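Local coordinates for oxidoreductase, NAD-binding/iron-sulfur cluster-binding protein (Nitratireductor pacificus pht-3B, PDB 6ZXU) that probably removes halogen atoms from organohalide substrates reductively, using a bound cobalamin and two [4Fe-4S] clusters, at residues Thr576-Thr581 against Ser586-Cys591. Residues are numbered along the deposited sequence; the frame is centred on the assembly and turned at random.
Sequences TKYRVT and SACGRC. With SF4 (iron/sulfur cluster), chain E.
The ring of Tyr-578 turns an edge to Cys-588. CB of Cys-588 lies in the ring plane, and SG meets the same edge, a Cys sulfur-aromatic contact with SG 3.9 Å from CE2 of Tyr-578. With CG anti to the backbone N (chi1 -174°), the ring comes up to the cluster, where CD2 of Tyr-578 lies 3.8 Å from sulfide S3, oblique to the ring. The hydroxyl of Tyr-578 is hydrogen-bonded beyond the contact, to Asp-441 and Arg-661.

The guanidinium of Arg-579 meets Cys-588 O, cluster sulfide S4 and Ala-587 CB obliquely. Its chain bends at chi3 (72°), which brings NE round to the loop. NE donates to Cys-588 O at 2.8 Å. The bond uses a lone pair in the carbonyl plane, but it is bent, with 132° at the hydrogen, and the oxygen sits out of the guanidinium plane. Cys-588 O also accepts a hydrogen bond from cobalamin, so one carbonyl links the arginine, the corrinoid and the cluster loop. Lower down the side chain, CG of Arg-579 packs on CB of Cys-588.

The backbones are also joined. Ala-587 CA makes a CA-H...O contact of 3.4 Å with Arg-579 O. A water accepts from Ala-587 N and lies within hydrogen-bonding distance of that same carbonyl, though it has other acceptors to choose from.

Cys-588 SG binds iron FE2 of the cluster at 2.3 Å, and Cys-591 SG binds FE3 at the same distance. Arg-590 N donates a nearly straight hydrogen bond to Cys-588 SG at 3.5 Å. Such an N-H...S bond would probably stabilise negative charge on the thiolate. Gly-589 is the N-cap of the helix that carries Cys-591. Cys-549 and Cys-575 complete the ligand set. This is a [4Fe-4S] site of the ferredoxin-like dicluster type, here set against the cobalamin of a reductive dehalogenase.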
ATOM      1  N   THR A 576     -20.062  -3.032  -3.381  1.00 14.15           N
ATOM      2  CA  THR A 576     -19.938  -3.784  -2.135  1.00 14.14           C
ATOM      3  C   THR A 576     -20.323  -5.259  -2.281  1.00 14.48           C
ATOM      4  O   THR A 576     -19.615  -6.179  -1.835  1.00 12.93           O
ATOM      5  CB  THR A 576     -20.801  -3.146  -0.986  1.00 14.02           C
ATOM      6  OG1 THR A 576     -20.376  -1.812  -0.800  1.00 11.68           O
ATOM      7  CG2 THR A 576     -20.563  -3.877   0.320  1.00 14.06           C
ATOM      8  N   LYS A 577     -21.472  -5.513  -2.923  1.00 18.05           N
ATOM      9  CA  LYS A 577     -21.950  -6.877  -3.054  1.00 17.75           C
ATOM     10  C   LYS A 577     -20.965  -7.708  -3.884  1.00 18.44           C
ATOM     11  O   LYS A 577     -20.656  -8.855  -3.516  1.00 18.66           O
ATOM     12  CB  LYS A 577     -23.323  -6.882  -3.708  1.00 22.59           C
ATOM     13  CG  LYS A 577     -24.396  -6.574  -2.694  1.00 29.70           C
ATOM     14  CD  LYS A 577     -25.772  -6.384  -3.350  1.00 33.47           C
ATOM     15  CE  LYS A 577     -26.872  -6.536  -2.287  1.00 38.64           C
ATOM     16  NZ  LYS A 577     -28.079  -5.784  -2.701  1.00 45.37           N
ATOM     17  N   TYR A 578     -20.433  -7.165  -4.979  1.00 18.40           N
ATOM     18  CA  TYR A 578     -19.452  -7.901  -5.760  1.00 17.55           C
ATOM     19  C   TYR A 578     -18.188  -8.208  -4.943  1.00 17.79           C
ATOM     20  O   TYR A 578     -17.764  -9.356  -4.844  1.00 16.08           O
ATOM     21  CB  TYR A 578     -19.116  -7.192  -7.086  1.00 18.19           C
ATOM     22  CG  TYR A 578     -18.214  -8.010  -7.970  1.00 18.87           C
ATOM     23  CD1 TYR A 578     -18.708  -9.082  -8.693  1.00 17.53           C
ATOM     24  CD2 TYR A 578     -16.847  -7.774  -8.028  1.00 16.06           C
ATOM     25  CE1 TYR A 578     -17.870  -9.883  -9.476  1.00 20.14           C
ATOM     26  CE2 TYR A 578     -16.023  -8.552  -8.820  1.00 20.54           C
ATOM     27  CZ  TYR A 578     -16.541  -9.613  -9.560  1.00 18.22           C
ATOM     28  OH  TYR A 578     -15.712 -10.393 -10.336  1.00 19.17           O
ATOM     29  N   ARG A 579     -17.605  -7.221  -4.324  1.00 16.15           N
ATOM     30  CA  ARG A 579     -16.385  -7.449  -3.592  1.00 17.63           C
ATOM     31  C   ARG A 579     -16.550  -8.448  -2.419  1.00 18.34           C
ATOM     32  O   ARG A 579     -15.697  -9.316  -2.208  1.00 17.27           O
ATOM     33  CB  ARG A 579     -15.831  -6.121  -3.069  1.00 16.57           C
ATOM     34  CG  ARG A 579     -15.421  -5.144  -4.135  1.00 17.90           C
ATOM     35  CD  ARG A 579     -14.633  -3.914  -3.627  1.00 19.45           C
ATOM     36  NE  ARG A 579     -13.305  -4.279  -3.236  1.00 18.95           N
ATOM     37  CZ  ARG A 579     -12.692  -3.894  -2.161  1.00 19.51           C
ATOM     38  NH1 ARG A 579     -11.450  -4.267  -1.952  1.00 20.01           N
ATOM     39  NH2 ARG A 579     -13.275  -3.071  -1.337  1.00 26.23           N
ATOM     40  N   VAL A 580     -17.637  -8.314  -1.640  1.00 17.60           N
ATOM     41  CA  VAL A 580     -17.865  -9.140  -0.455  1.00 18.51           C
ATOM     42  C   VAL A 580     -18.206 -10.584  -0.863  1.00 20.15           C
ATOM     43  O   VAL A 580     -17.759 -11.528  -0.231  1.00 21.75           O
ATOM     44  CB  VAL A 580     -18.962  -8.559   0.421  1.00 17.27           C
ATOM     45  CG1 VAL A 580     -19.403  -9.501   1.525  1.00 18.05           C
ATOM     46  CG2 VAL A 580     -18.420  -7.244   1.054  1.00 16.89           C
ATOM     47  N   THR A 581     -19.014 -10.718  -1.900  1.00 18.54           N
ATOM     48  CA  THR A 581     -19.622 -12.014  -2.219  1.00 20.74           C
ATOM     49  C   THR A 581     -19.149 -12.763  -3.488  1.00 23.23           C
ATOM     50  O   THR A 581     -19.485 -13.906  -3.648  1.00 22.40           O
ATOM     51  CB  THR A 581     -21.180 -11.972  -2.290  1.00 19.84           C
ATOM     52  OG1 THR A 581     -21.579 -11.382  -3.497  1.00 23.79           O
ATOM     53  CG2 THR A 581     -21.816 -11.227  -1.136  1.00 21.38           C
ATOM     54  N   SER A 586     -10.677 -13.083  -4.317  1.00 18.42           N
ATOM     55  CA  SER A 586     -10.813 -12.408  -3.017  1.00 18.57           C
ATOM     56  C   SER A 586     -10.959 -10.872  -3.191  1.00 18.41           C
ATOM     57  O   SER A 586      -9.987 -10.191  -3.425  1.00 17.23           O
ATOM     58  CB  SER A 586      -9.585 -12.706  -2.204  1.00 18.07           C
ATOM     59  OG  SER A 586      -9.849 -12.449  -0.873  1.00 21.05           O
ATOM     60  N   ALA A 587     -12.184 -10.392  -3.139  1.00 18.31           N
ATOM     61  CA  ALA A 587     -12.548  -8.948  -3.327  1.00 18.58           C
ATOM     62  C   ALA A 587     -12.237  -8.507  -4.754  1.00 15.80           C
ATOM     63  O   ALA A 587     -12.314  -9.303  -5.671  1.00 18.05           O
ATOM     64  CB  ALA A 587     -11.863  -8.107  -2.280  1.00 17.94           C
ATOM     65  N   CYS A 588     -11.930  -7.246  -4.987  1.00 16.87           N
ATOM     66  CA  CYS A 588     -11.807  -6.682  -6.308  1.00 14.65           C
ATOM     67  C   CYS A 588     -11.199  -5.294  -6.263  1.00 15.51           C
ATOM     68  O   CYS A 588     -11.508  -4.526  -5.341  1.00 13.05           O
ATOM     69  CB  CYS A 588     -13.163  -6.579  -7.024  1.00 16.19           C
ATOM     70  SG  CYS A 588     -13.138  -5.942  -8.762  1.00 15.36           S
ATOM     71  N   GLY A 589     -10.368  -5.011  -7.247  1.00 15.13           N
ATOM     72  CA  GLY A 589      -9.845  -3.669  -7.539  1.00 14.95           C
ATOM     73  C   GLY A 589      -9.514  -3.511  -8.984  1.00 15.25           C
ATOM     74  O   GLY A 589      -8.562  -2.834  -9.374  1.00 13.17           O
ATOM     75  N   ARG A 590     -10.335  -4.113  -9.813  1.00 15.03           N
ATOM     76  CA  ARG A 590     -10.119  -4.141 -11.219  1.00 13.92           C
ATOM     77  C   ARG A 590     -10.080  -2.788 -11.867  1.00 13.86           C
ATOM     78  O   ARG A 590      -9.324  -2.525 -12.849  1.00 12.96           O
ATOM     79  CB  ARG A 590     -11.169  -5.023 -11.900  1.00 15.12           C
ATOM     80  CG  ARG A 590     -10.976  -5.167 -13.403  1.00 15.81           C
ATOM     81  CD  ARG A 590     -11.706  -6.382 -14.003  1.00 15.68           C
ATOM     82  NE  ARG A 590     -11.746  -6.346 -15.478  1.00 17.20           N
ATOM     83  CZ  ARG A 590     -10.773  -6.729 -16.270  1.00 17.05           C
ATOM     84  NH1 ARG A 590      -9.667  -7.206 -15.742  1.00 16.80           N
ATOM     85  NH2 ARG A 590     -10.886  -6.543 -17.578  1.00 16.02           N
ATOM     86  N   CYS A 591     -10.884  -1.856 -11.346  1.00 11.42           N
ATOM     87  CA  CYS A 591     -10.939  -0.470 -11.828  1.00 11.90           C
ATOM     88  C   CYS A 591      -9.599   0.180 -11.691  1.00 13.57           C
ATOM     89  O   CYS A 591      -9.178   0.982 -12.560  1.00 17.05           O
ATOM     90  CB  CYS A 591     -12.061   0.263 -11.075  1.00 10.04           C
ATOM     91  SG  CYS A 591     -12.040   0.034  -9.288  1.00 14.71           S
TER
HETATM   92 FE1  SF4 E 702     -15.872  -2.221  -7.280  1.00 14.59          FE
HETATM   93 FE2  SF4 E 702     -14.315  -4.008  -8.717  1.00 15.43          FE
HETATM   94 FE3  SF4 E 702     -13.886  -1.262  -8.992  1.00 14.06          FE
HETATM   95 FE4  SF4 E 702     -16.137  -2.458 -10.020  1.00 16.30          FE
HETATM   96  S1  SF4 E 702     -14.039  -2.823 -10.591  1.00 17.80           S
HETATM   97  S2  SF4 E 702     -16.002  -0.556  -8.813  1.00 17.65           S
HETATM   98  S3  SF4 E 702     -16.515  -4.056  -8.451  1.00 18.06           S
HETATM   99  S4  SF4 E 702     -13.688  -2.479  -7.140  1.00 17.87           S
HETATM  100  O   HOH W   1     -14.622 -11.898  -2.721  1.00 17.22           O